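Local coordinates for thermotoga maritima TmcAL (Thermotoga maritima, PDB 5Y0T), which belongs to the HIGH nucleotidyl transferase family of the HUP clan, has an alpha/beta fold built on a mixed beta-sheet, and binds adenosine-5'-rp-alpha-thio-triphosphate in this crystal, at residues Pro334-Ile339 with Glu386-Asp391; Glu109-Val114 with Leu171-Ile176. One frame throughout, in Å; residues are numbered along the deposited sequence.

Interaction 1 of 2, residues Pro334-Ile339 with Glu386-Asp391. With EDO (1,2-ethanediol), chain G.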
# COMPACT_ATOMS: atom_id res chain seq x y z
N PRO A 334 -20.11 15.76 8.18
CA PRO A 334 -20.33 14.34 8.52
C PRO A 334 -21.76 13.94 8.20
O PRO A 334 -22.67 14.76 8.36
CB PRO A 334 -20.08 14.30 10.04
CG PRO A 334 -20.41 15.70 10.50
CD PRO A 334 -19.86 16.58 9.38
N GLN A 335 -21.94 12.73 7.68
CA GLN A 335 -23.27 12.28 7.31
C GLN A 335 -23.89 11.34 8.36
O GLN A 335 -25.00 10.86 8.18
CB GLN A 335 -23.22 11.60 5.94
CG GLN A 335 -22.75 12.56 4.82
CD GLN A 335 -23.66 13.78 4.69
OE1 GLN A 335 -24.84 13.65 4.43
NE2 GLN A 335 -23.08 14.99 4.86
N TYR A 336 -23.18 11.08 9.46
CA TYR A 336 -23.72 10.18 10.49
C TYR A 336 -23.12 10.51 11.85
O TYR A 336 -22.06 11.15 11.94
CB TYR A 336 -23.43 8.68 10.16
CG TYR A 336 -21.96 8.48 9.83
CD1 TYR A 336 -21.01 8.29 10.84
CD2 TYR A 336 -21.51 8.55 8.52
CE1 TYR A 336 -19.66 8.16 10.53
CE2 TYR A 336 -20.17 8.42 8.21
CZ TYR A 336 -19.25 8.21 9.21
OH TYR A 336 -17.91 8.10 8.86
N ILE A 337 -23.81 10.08 12.89
CA ILE A 337 -23.26 10.14 14.23
C ILE A 337 -22.90 8.72 14.66
O ILE A 337 -23.79 7.89 14.84
CB ILE A 337 -24.27 10.75 15.22
CG1 ILE A 337 -24.57 12.21 14.84
CG2 ILE A 337 -23.70 10.68 16.63
CD1 ILE A 337 -25.87 12.76 15.44
N ARG A 338 -21.61 8.46 14.84
CA ARG A 338 -21.16 7.12 15.25
C ARG A 338 -21.04 7.07 16.77
O ARG A 338 -20.29 7.84 17.34
CB ARG A 338 -19.81 6.76 14.59
CG ARG A 338 -19.14 5.48 15.17
CD ARG A 338 -19.72 4.20 14.55
NE ARG A 338 -19.11 3.00 15.13
CZ ARG A 338 -17.96 2.48 14.70
NH1 ARG A 338 -17.32 3.04 13.68
NH2 ARG A 338 -17.47 1.38 15.28
N ILE A 339 -21.75 6.15 17.42
CA ILE A 339 -21.66 5.99 18.87
C ILE A 339 -20.56 4.99 19.19
O ILE A 339 -20.65 3.84 18.79
CB ILE A 339 -22.97 5.44 19.49
CG1 ILE A 339 -24.20 6.26 19.08
CG2 ILE A 339 -22.83 5.29 21.02
CD1 ILE A 339 -24.10 7.72 19.35
N GLU A 386 -18.83 6.68 1.63
CA GLU A 386 -17.39 6.96 1.54
C GLU A 386 -16.79 7.33 2.89
O GLU A 386 -15.70 6.84 3.25
CB GLU A 386 -17.11 8.08 0.52
CG GLU A 386 -17.46 7.63 -0.90
CD GLU A 386 -17.16 8.66 -1.98
OE1 GLU A 386 -16.64 9.75 -1.66
OE2 GLU A 386 -17.45 8.38 -3.16
N GLN A 387 -17.49 8.15 3.66
CA GLN A 387 -16.99 8.54 4.97
C GLN A 387 -16.85 7.33 5.89
O GLN A 387 -15.80 7.13 6.51
CB GLN A 387 -17.90 9.61 5.61
CG GLN A 387 -17.78 10.98 4.96
CD GLN A 387 -18.72 12.01 5.57
OE1 GLN A 387 -19.65 11.67 6.31
NE2 GLN A 387 -18.48 13.29 5.27
N ILE A 388 -17.90 6.52 5.98
CA ILE A 388 -17.88 5.44 6.97
C ILE A 388 -16.95 4.30 6.51
O ILE A 388 -16.31 3.64 7.34
CB ILE A 388 -19.31 4.92 7.28
CG1 ILE A 388 -19.38 4.32 8.68
CG2 ILE A 388 -19.82 3.92 6.20
CD1 ILE A 388 -20.82 4.17 9.19
N ASP A 389 -16.80 4.13 5.20
CA ASP A 389 -15.83 3.18 4.65
C ASP A 389 -14.40 3.57 5.05
O ASP A 389 -13.58 2.71 5.39
CB ASP A 389 -15.95 3.12 3.12
CG ASP A 389 -14.83 2.29 2.49
OD1 ASP A 389 -14.90 1.04 2.57
OD2 ASP A 389 -13.88 2.88 1.94
N LEU A 390 -14.13 4.87 5.07
CA LEU A 390 -12.83 5.36 5.53
C LEU A 390 -12.63 5.08 7.02
O LEU A 390 -11.55 4.63 7.43
CB LEU A 390 -12.68 6.86 5.22
CG LEU A 390 -11.41 7.53 5.75
CD1 LEU A 390 -10.14 6.80 5.25
CD2 LEU A 390 -11.38 8.99 5.38
N ASP A 391 -13.67 5.31 7.82
CA ASP A 391 -13.58 5.00 9.26
C ASP A 391 -13.22 3.52 9.50
O ASP A 391 -12.35 3.20 10.32
CB ASP A 391 -14.89 5.34 9.98
CG ASP A 391 -15.13 6.84 10.08
OD1 ASP A 391 -14.21 7.63 9.77
OD2 ASP A 391 -16.26 7.23 10.47
C1 EDO G . -26.50 15.86 6.05
O1 EDO G . -27.89 15.90 5.70
C2 EDO G . -25.85 17.22 5.77
O2 EDO G . -25.35 17.25 4.41
O HOH W 1 -17.15 5.65 12.65
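Residues 334-336, a loop leading into strand 337-343, run past helix 381-399 with Pro334 CA 7.6 Å from Gln387 CA and Tyr336 CA 8.3 Å from Ile388 CA. Tyr336 carries the contact: its CG sits in the crowded position between backbone N and carbonyl carbon (chi1 50°), which sends the ring out to the helix. There it meets Asp391 tip to tip, ring and carboxylate nearly perpendicular, and Tyr336 OH donates a very short hydrogen bond of 2.5 Å to Asp391 OD2, reaching it from above the carboxylate plane. Ile388 CD1 forms a CH-pi contact, 4.2 Å from the Tyr336 ring centroid and almost on its normal, while Phe384 packs edge-to-face against the same ring. Gln387 CB closes in at the ring edge, 3.7 Å from Tyr336 CE2. Strand 337-343 pairs antiparallel with strand 66-70 in the mixed sheet of this HUP-clan fold, and the loop just before it packs on helix 381-399. Asp391 OD2 also accepts from a water, 2.8 Å away, that in turn accepts from Arg338 NH1, and Asp391 OD1 takes Val72 N. Three donors, Tyr336 OH, the water and Val72 N, would favour a charged Asp391 carboxylate and fix its rotation. Arg338 NH2 forms a salt bridge with Asp413. At the other end the extended Gln387 offers OE1, on an in-plane lone pair, to Gln335 N at 2.9 Å (N-H...O 144°), and its NE2 reaches Gly333 O. Gln335, bent at chi2, gives OE1 to Asp380 N and NE2 both to Gly333 O and to a 1,2-ethanediol.

Interaction 2 of 2, residues Glu109-Val114 with Leu171-Ile176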
# COMPACT_ATOMS: atom_id res chain seq x y z
N GLU A 109 -13.89 36.13 24.65
CA GLU A 109 -14.36 37.32 23.93
C GLU A 109 -13.44 37.64 22.76
O GLU A 109 -13.91 37.96 21.68
CB GLU A 109 -14.45 38.52 24.87
CG GLU A 109 -15.55 38.40 25.90
CD GLU A 109 -16.13 39.75 26.28
OE1 GLU A 109 -15.76 40.77 25.65
OE2 GLU A 109 -16.96 39.80 27.22
N PHE A 110 -12.13 37.53 22.98
CA PHE A 110 -11.17 37.73 21.90
C PHE A 110 -11.39 36.70 20.78
O PHE A 110 -11.44 37.06 19.59
CB PHE A 110 -9.72 37.66 22.41
CG PHE A 110 -8.70 37.54 21.30
CD1 PHE A 110 -8.37 38.63 20.52
CD2 PHE A 110 -8.10 36.32 21.02
CE1 PHE A 110 -7.45 38.52 19.48
CE2 PHE A 110 -7.18 36.20 19.99
CZ PHE A 110 -6.86 37.31 19.21
N LEU A 111 -11.58 35.44 21.15
CA LEU A 111 -11.72 34.38 20.14
C LEU A 111 -13.01 34.56 19.33
O LEU A 111 -13.05 34.32 18.13
CB LEU A 111 -11.69 33.01 20.79
CG LEU A 111 -10.43 32.72 21.61
CD1 LEU A 111 -10.48 31.31 22.19
CD2 LEU A 111 -9.18 32.91 20.75
N GLN A 112 -14.07 34.98 20.01
CA GLN A 112 -15.34 35.21 19.34
C GLN A 112 -15.25 36.39 18.37
O GLN A 112 -15.83 36.34 17.28
CB GLN A 112 -16.46 35.44 20.36
CG GLN A 112 -17.09 34.12 20.85
CD GLN A 112 -17.91 34.28 22.11
OE1 GLN A 112 -18.03 35.39 22.66
NE2 GLN A 112 -18.48 33.18 22.60
N ARG A 113 -14.55 37.45 18.76
CA ARG A 113 -14.36 38.59 17.87
C ARG A 113 -13.63 38.16 16.60
O ARG A 113 -14.01 38.56 15.49
CB ARG A 113 -13.58 39.72 18.55
CG ARG A 113 -14.44 40.91 18.97
CD ARG A 113 -13.60 42.16 19.34
NE ARG A 113 -12.56 41.88 20.33
CZ ARG A 113 -12.78 41.65 21.62
NH1 ARG A 113 -14.02 41.65 22.10
NH2 ARG A 113 -11.76 41.41 22.44
N VAL A 114 -12.59 37.35 16.76
CA VAL A 114 -11.84 36.90 15.60
C VAL A 114 -12.70 35.99 14.74
O VAL A 114 -12.73 36.14 13.51
CB VAL A 114 -10.53 36.17 15.99
CG1 VAL A 114 -9.90 35.52 14.76
CG2 VAL A 114 -9.56 37.14 16.64
N LEU A 171 -7.56 26.59 17.24
CA LEU A 171 -8.66 25.62 17.20
C LEU A 171 -9.95 26.24 17.71
O LEU A 171 -11.02 26.05 17.12
CB LEU A 171 -8.32 24.39 18.04
CG LEU A 171 -7.65 23.23 17.31
CD1 LEU A 171 -7.19 22.20 18.32
CD2 LEU A 171 -8.62 22.61 16.31
N GLY A 172 -9.85 26.96 18.83
CA GLY A 172 -11.01 27.63 19.42
C GLY A 172 -11.72 28.54 18.45
O GLY A 172 -12.96 28.52 18.34
N VAL A 173 -10.96 29.35 17.73
CA VAL A 173 -11.53 30.26 16.75
C VAL A 173 -12.21 29.44 15.66
O VAL A 173 -13.31 29.77 15.22
CB VAL A 173 -10.44 31.20 16.14
CG1 VAL A 173 -10.90 31.82 14.83
CG2 VAL A 173 -10.08 32.27 17.16
N GLU A 174 -11.57 28.35 15.25
CA GLU A 174 -12.15 27.52 14.20
C GLU A 174 -13.43 26.82 14.67
O GLU A 174 -14.35 26.66 13.86
CB GLU A 174 -11.15 26.48 13.71
CG GLU A 174 -9.85 27.07 13.09
CD GLU A 174 -10.04 27.65 11.70
OE1 GLU A 174 -11.19 27.79 11.24
OE2 GLU A 174 -9.02 27.99 11.05
N TYR A 175 -13.52 26.41 15.94
CA TYR A 175 -14.79 25.83 16.44
C TYR A 175 -15.92 26.85 16.33
O TYR A 175 -17.04 26.54 15.90
CB TYR A 175 -14.72 25.37 17.91
CG TYR A 175 -13.73 24.28 18.24
CD1 TYR A 175 -13.59 23.17 17.43
CD2 TYR A 175 -12.94 24.37 19.40
CE1 TYR A 175 -12.67 22.18 17.74
CE2 TYR A 175 -12.01 23.37 19.72
CZ TYR A 175 -11.89 22.28 18.89
OH TYR A 175 -10.97 21.31 19.18
N ILE A 176 -15.63 28.07 16.77
CA ILE A 176 -16.63 29.11 16.81
C ILE A 176 -17.02 29.51 15.40
O ILE A 176 -18.20 29.68 15.08
CB ILE A 176 -16.13 30.34 17.61
CG1 ILE A 176 -15.90 29.95 19.09
CG2 ILE A 176 -17.12 31.49 17.53
CD1 ILE A 176 -15.03 30.94 19.86
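Helices 108-120 and 167-182 cross at -56° with their axes 8.7 Å apart over these segments, a value in the range expected of ridges-into-grooves packing, and their backbones come nearest at Leu111 and Val173. The tight part lies around Val173, whose two methyls serve different partners. Its CG2, anti to the carbonyl carbon, sits 3.7 Å from the backbone Leu111 O and 3.8 Å from Leu111 CD2, the two side chains crossing obliquely. Its CG1, anti to the backbone N, meets Val114 CG1 at 3.8 Å, here with the side chains at about a right angle. The other branch of Leu111 ends near Gly172, which has no side chain to stand in the way: Leu111 CD1 lies 4.6 Å from Gly172 CA. Leu164 touches both Val114 and Val173, and Leu111 continues down to Thr190 on strand 187-192. That strand pairs in parallel with strand 98-103, so both helices belong to the long beta-alpha-beta crossover joining the two, and the side chain of Leu111 is about 10 Å from the bound adenosine-5'-rp-alpha-thio-triphosphate. On the looser side, Ile176 runs out nearly straight (chi2 163°) and, within these segments, touches through its end methyl: CD1 is 4.0 Å from Leu111 CB and 3.9 Å from Gln112 CG. Gln112, partly exposed, lends just this aliphatic carbon; its CB points away from the other helix and its chain runs on extended, crossing Ile176 at about a right angle. Apart from the Val173 methyl resting against Leu111 O, the join is made by aliphatic carbons, so fit of shape, with no directional polar bond between the segments, sets how the two helices sit together.

Overall arrangement
Interaction 2 comes first along the chain: after strand 98-103, helix 108-120 meets helix 167-182, closing a loop of 56 residues that is mainly helical, before strand 187-192 returns to the sheet. Interaction 1 follows much later, bringing helix 381-399 back onto the entry to strand 337-343 across 46 residues. The two loops are in series and neither nest nor cross. They lie toward opposite ends of the strand order, interaction 2 near strands 98-103 and 187-192, interaction 1 near strands 66-70 and 337-343, with centres 27 Å apart. Helix 79-92 touches a segment of each, Pro334 of 334-339 and Tyr175 of 171-176.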